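Local coordinates for cell wall surface anchor family protein (Jo),Cell wall surface anchor family protein (In) (Streptococcus pneumoniae, PDB 5MKC) that probably takes part in bacterial adhesion as a piece of a pneumococcal pilus adhesin, and is used to weld proteins together by autocatalytic isopeptide bond formation, at residues V36-A47 against I66-Y77. Residues are numbered along the deposited sequence; the frame is centred on the assembly and turned at random.
With SO4 (sulfate ion), chain I.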
loop_
_atom_site.group_PDB
_atom_site.type_symbol
_atom_site.label_atom_id
_atom_site.label_comp_id
_atom_site.label_asym_id
_atom_site.label_seq_id
_atom_site.Cartn_x
_atom_site.Cartn_y
_atom_site.Cartn_z
ATOM N N VAL A 36 4.877 -13.685 -8.914
ATOM C CA VAL A 36 5.087 -13.627 -7.477
ATOM C C VAL A 36 5.549 -14.983 -6.966
ATOM O O VAL A 36 4.966 -16.018 -7.309
ATOM C CB VAL A 36 3.764 -13.260 -6.770
ATOM C CG1 VAL A 36 3.889 -13.444 -5.282
ATOM C CG2 VAL A 36 3.358 -11.824 -7.125
ATOM N N ASP A 37 6.599 -14.972 -6.151
ATOM C CA ASP A 37 7.095 -16.224 -5.619
ATOM C C ASP A 37 6.036 -16.836 -4.674
ATOM O O ASP A 37 5.386 -16.156 -3.888
ATOM C CB ASP A 37 8.485 -16.052 -4.985
ATOM C CG ASP A 37 9.640 -16.152 -6.023
ATOM O OD1 ASP A 37 9.415 -16.257 -7.256
ATOM O OD2 ASP A 37 10.805 -16.124 -5.582
ATOM N N GLY A 38 5.841 -18.140 -4.846
ATOM C CA GLY A 38 4.839 -18.884 -4.090
ATOM C C GLY A 38 3.464 -18.953 -4.741
ATOM O O GLY A 38 2.518 -19.469 -4.133
ATOM N N SER A 39 3.336 -18.431 -5.960
ATOM C CA SER A 39 2.040 -18.350 -6.632
ATOM C C SER A 39 1.850 -19.382 -7.743
ATOM O O SER A 39 0.813 -19.394 -8.419
ATOM C CB SER A 39 1.787 -16.932 -7.166
ATOM O OG SER A 39 2.542 -16.630 -8.331
ATOM N N GLU A 40 2.822 -20.268 -7.908
ATOM C CA GLU A 40 2.721 -21.312 -8.933
ATOM C C GLU A 40 1.685 -22.372 -8.582
ATOM O O GLU A 40 1.651 -22.859 -7.452
ATOM C CB GLU A 40 4.078 -21.998 -9.162
ATOM C CG GLU A 40 4.177 -22.738 -10.490
ATOM C CD GLU A 40 4.283 -21.792 -11.689
ATOM O OE1 GLU A 40 4.566 -20.553 -11.514
ATOM O OE2 GLU A 40 4.081 -22.310 -12.815
ATOM N N LYS A 41 0.876 -22.742 -9.571
ATOM C CA LYS A 41 -0.174 -23.736 -9.402
ATOM C C LYS A 41 -0.481 -24.381 -10.745
ATOM O O LYS A 41 -0.910 -23.692 -11.674
ATOM C CB LYS A 41 -1.446 -23.057 -8.893
ATOM C CG LYS A 41 -2.677 -23.933 -8.860
ATOM C CD LYS A 41 -2.573 -24.937 -7.728
ATOM C CE LYS A 41 -3.608 -26.038 -7.853
ATOM N NZ LYS A 41 -3.883 -26.615 -6.507
ATOM N N ASN A 42 -0.274 -25.696 -10.853
ATOM C CA ASN A 42 -0.515 -26.400 -12.109
ATOM C C ASN A 42 0.204 -25.757 -13.294
ATOM O O ASN A 42 -0.406 -25.575 -14.345
ATOM C CB ASN A 42 -2.021 -26.460 -12.414
ATOM C CG ASN A 42 -2.789 -27.258 -11.384
ATOM O OD1 ASN A 42 -2.282 -28.245 -10.859
ATOM N ND2 ASN A 42 -4.019 -26.834 -11.093
ATOM N N GLY A 43 1.479 -25.396 -13.123
ATOM C CA GLY A 43 2.279 -24.839 -14.212
ATOM C C GLY A 43 1.956 -23.408 -14.645
ATOM O O GLY A 43 2.591 -22.887 -15.558
ATOM N N GLN A 44 0.962 -22.780 -14.012
ATOM C CA GLN A 44 0.648 -21.362 -14.234
ATOM C C GLN A 44 0.914 -20.595 -12.933
ATOM O O GLN A 44 0.888 -21.177 -11.845
ATOM C CB GLN A 44 -0.826 -21.194 -14.655
ATOM C CG GLN A 44 -1.170 -21.701 -16.057
ATOM C CD GLN A 44 -0.567 -20.842 -17.172
ATOM O OE1 GLN A 44 0.648 -20.875 -17.420
ATOM N NE2 GLN A 44 -1.415 -20.069 -17.851
ATOM N N HIS A 45 1.160 -19.295 -13.021
ATOM C CA HIS A 45 1.229 -18.511 -11.798
ATOM C C HIS A 45 -0.010 -17.638 -11.586
ATOM O O HIS A 45 -0.636 -17.162 -12.535
ATOM C CB HIS A 45 2.555 -17.753 -11.646
ATOM C CG HIS A 45 3.068 -17.125 -12.907
ATOM N ND1 HIS A 45 3.758 -17.834 -13.870
ATOM C CD2 HIS A 45 3.046 -15.837 -13.336
ATOM C CE1 HIS A 45 4.106 -17.017 -14.853
ATOM N NE2 HIS A 45 3.693 -15.798 -14.551
ATOM N N LYS A 46 -0.403 -17.501 -10.325
ATOM C CA LYS A 46 -1.676 -16.872 -9.985
ATOM C C LYS A 46 -1.534 -15.414 -9.537
ATOM O O LYS A 46 -2.533 -14.725 -9.313
ATOM C CB LYS A 46 -2.357 -17.667 -8.883
ATOM C CG LYS A 46 -2.850 -19.027 -9.338
ATOM C CD LYS A 46 -3.392 -19.864 -8.186
ATOM C CE LYS A 46 -4.461 -19.126 -7.394
ATOM N NZ LYS A 46 -5.362 -20.067 -6.684
ATOM N N ALA A 47 -0.312 -14.929 -9.417
ATOM C CA ALA A 47 -0.115 -13.554 -8.949
ATOM C C ALA A 47 1.067 -12.855 -9.604
ATOM O O ALA A 47 2.073 -13.486 -9.924
ATOM C CB ALA A 47 0.022 -13.524 -7.439
ATOM N N ILE A 66 2.441 -7.501 -3.414
ATOM C CA ILE A 66 2.122 -8.671 -2.660
ATOM C C ILE A 66 3.410 -9.143 -2.022
ATOM O O ILE A 66 4.390 -9.430 -2.705
ATOM C CB ILE A 66 1.557 -9.751 -3.581
ATOM C CG1 ILE A 66 0.223 -9.299 -4.176
ATOM C CG2 ILE A 66 1.487 -11.088 -2.864
ATOM C CD1 ILE A 66 -0.265 -10.167 -5.337
ATOM N N TYR A 67 3.417 -9.218 -0.702
ATOM C CA TYR A 67 4.644 -9.524 0.030
ATOM C C TYR A 67 4.610 -10.915 0.628
ATOM O O TYR A 67 5.635 -11.422 1.035
ATOM C CB TYR A 67 4.938 -8.464 1.119
ATOM C CG TYR A 67 4.124 -8.602 2.407
ATOM C CD1 TYR A 67 2.830 -8.142 2.494
ATOM C CD2 TYR A 67 4.688 -9.154 3.541
ATOM C CE1 TYR A 67 2.112 -8.226 3.691
ATOM C CE2 TYR A 67 4.002 -9.233 4.714
ATOM C CZ TYR A 67 2.700 -8.774 4.780
ATOM O OH TYR A 67 2.015 -8.866 5.948
ATOM N N GLN A 68 3.431 -11.536 0.662
ATOM C CA GLN A 68 3.348 -12.962 0.972
ATOM C C GLN A 68 2.063 -13.571 0.458
ATOM O O GLN A 68 1.053 -12.895 0.271
ATOM C CB GLN A 68 3.463 -13.207 2.485
ATOM C CG GLN A 68 2.374 -12.476 3.262
ATOM C CD GLN A 68 2.503 -12.562 4.766
ATOM O OE1 GLN A 68 3.583 -12.835 5.315
ATOM N NE2 GLN A 68 1.395 -12.287 5.445
ATOM N N VAL A 69 2.125 -14.870 0.227
ATOM C CA VAL A 69 0.967 -15.678 -0.107
ATOM C C VAL A 69 0.470 -16.372 1.152
ATOM O O VAL A 69 1.161 -17.195 1.685
ATOM C CB VAL A 69 1.381 -16.721 -1.158
ATOM C CG1 VAL A 69 0.205 -17.570 -1.572
ATOM C CG2 VAL A 69 1.974 -16.005 -2.359
ATOM N N ASN A 70 -0.711 -16.012 1.642
ATOM C CA ASN A 70 -1.233 -16.565 2.878
ATOM C C ASN A 70 -1.917 -17.894 2.654
ATOM O O ASN A 70 -1.845 -18.769 3.502
ATOM C CB ASN A 70 -2.222 -15.592 3.534
ATOM C CG ASN A 70 -1.585 -14.254 3.864
ATOM O OD1 ASN A 70 -0.393 -14.185 4.098
ATOM N ND2 ASN A 70 -2.364 -13.198 3.848
ATOM N N ASN A 71 -2.607 -18.033 1.528
ATOM C CA ASN A 71 -3.258 -19.290 1.169
ATOM C C ASN A 71 -3.573 -19.306 -0.322
ATOM O O ASN A 71 -4.559 -18.699 -0.761
ATOM C CB ASN A 71 -4.559 -19.445 1.939
ATOM C CG ASN A 71 -5.213 -20.779 1.720
ATOM O OD1 ASN A 71 -5.217 -21.342 0.610
ATOM N ND2 ASN A 71 -5.788 -21.291 2.785
ATOM N N LEU A 72 -2.734 -19.995 -1.092
ATOM C CA LEU A 72 -2.776 -19.905 -2.546
ATOM C C LEU A 72 -4.094 -20.439 -3.094
ATOM O O LEU A 72 -4.722 -19.789 -3.931
ATOM C CB LEU A 72 -1.625 -20.682 -3.164
ATOM C CG LEU A 72 -1.523 -20.551 -4.686
ATOM C CD1 LEU A 72 -1.329 -19.095 -5.075
ATOM C CD2 LEU A 72 -0.369 -21.393 -5.222
ATOM N N ASP A 73 -4.532 -21.594 -2.601
ATOM C CA ASP A 73 -5.748 -22.206 -3.107
ATOM C C ASP A 73 -6.951 -21.327 -2.860
ATOM O O ASP A 73 -7.871 -21.322 -3.661
ATOM C CB ASP A 73 -6.009 -23.568 -2.453
ATOM C CG ASP A 73 -5.135 -24.661 -2.999
ATOM O OD1 ASP A 73 -4.206 -24.392 -3.798
ATOM O OD2 ASP A 73 -5.396 -25.819 -2.612
ATOM N N ASP A 74 -6.957 -20.611 -1.741
ATOM C CA ASP A 74 -8.077 -19.745 -1.420
ATOM C C ASP A 74 -7.864 -18.289 -1.832
ATOM O O ASP A 74 -8.669 -17.415 -1.477
ATOM C CB ASP A 74 -8.371 -19.825 0.071
ATOM C CG ASP A 74 -9.758 -19.349 0.400
ATOM O OD1 ASP A 74 -10.702 -19.792 -0.268
ATOM O OD2 ASP A 74 -9.913 -18.506 1.286
ATOM N N ASN A 75 -6.787 -18.026 -2.576
ATOM C CA ASN A 75 -6.508 -16.698 -3.115
ATOM C C ASN A 75 -6.388 -15.616 -2.038
ATOM O O ASN A 75 -6.955 -14.538 -2.175
ATOM C CB ASN A 75 -7.565 -16.295 -4.146
ATOM C CG ASN A 75 -7.784 -17.360 -5.189
ATOM O OD1 ASN A 75 -6.853 -17.776 -5.864
ATOM N ND2 ASN A 75 -9.020 -17.835 -5.307
ATOM N N GLN A 76 -5.621 -15.904 -0.992
ATOM C CA GLN A 76 -5.372 -14.950 0.075
ATOM C C GLN A 76 -3.930 -14.506 0.081
ATOM O O GLN A 76 -3.025 -15.337 0.011
ATOM C CB GLN A 76 -5.666 -15.570 1.430
ATOM C CG GLN A 76 -7.138 -15.891 1.645
ATOM C CD GLN A 76 -7.351 -16.450 3.018
ATOM O OE1 GLN A 76 -6.824 -15.940 3.981
ATOM N NE2 GLN A 76 -8.077 -17.519 3.101
ATOM N N TYR A 77 -3.733 -13.192 0.179
ATOM C CA TYR A 77 -2.418 -12.591 0.016
ATOM C C TYR A 77 -2.224 -11.463 1.006
ATOM O O TYR A 77 -3.182 -10.782 1.374
ATOM C CB TYR A 77 -2.268 -12.018 -1.394
ATOM C CG TYR A 77 -2.408 -13.027 -2.505
ATOM C CD1 TYR A 77 -1.291 -13.691 -2.991
ATOM C CD2 TYR A 77 -3.656 -13.301 -3.077
ATOM C CE1 TYR A 77 -1.398 -14.592 -4.021
ATOM C CE2 TYR A 77 -3.783 -14.211 -4.103
ATOM C CZ TYR A 77 -2.647 -14.871 -4.565
ATOM O OH TYR A 77 -2.744 -15.830 -5.570
HETATM S S SO4 I . 6.779 -20.811 -6.936
HETATM O O1 SO4 I . 6.955 -21.241 -8.342
HETATM O O2 SO4 I . 5.375 -21.039 -6.507
HETATM O O3 SO4 I . 7.672 -21.576 -6.036
HETATM O O4 SO4 I . 7.130 -19.373 -6.844
#
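Lys46 reaches over Leu72 into the type I beta turn Leu72-Asn75, joining it to the beta hairpin closed by the type I' turn Lys41-Gln44. Both segments probably lie in Jo, the N-terminal part of the fused chain. The tightly packed side is largely apolar, completed by backbone carbonyls and the aliphatic stem of Lys46. Leu72 CD1 lies 3.8 Å from Lys46 CD, while CD2 approaches the Gly38 and Glu40 carbonyls. CG anti to the backbone N (chi1 -175°) carries Leu72's branch point toward the hairpin. Further in, small Ala47 fits obliquely against the Tyr77 ring, 3.9 Å from CB to CE1, and beside Ile66 CD1. The Val36 and Ile66 side chains cross at about a right angle, and Val69 CG2 lies against the Asp37 carbonyl.

The outer rim is looser. Lys41 has the reach and Asp73 the opposite charge for a stretched salt bridge, Lys41 NZ to Asp73 OD1 3.5 Å. Gly38, whose positive phi suits the type II turn, and Glu40 give their N-H groups to a sulfate, probably from the crystallisation liquor.

Lys46 bends at chi3 (54°), and its NZ donates hydrogen bonds to Leu72 O (2.8 Å) and Asn75 OD1 (2.9 Å); a salt bridge to Asp230 probably offsets this buried charge. Lys46 NZ and Asn75 N reach Leu72 O from opposite faces of its carbonyl plane.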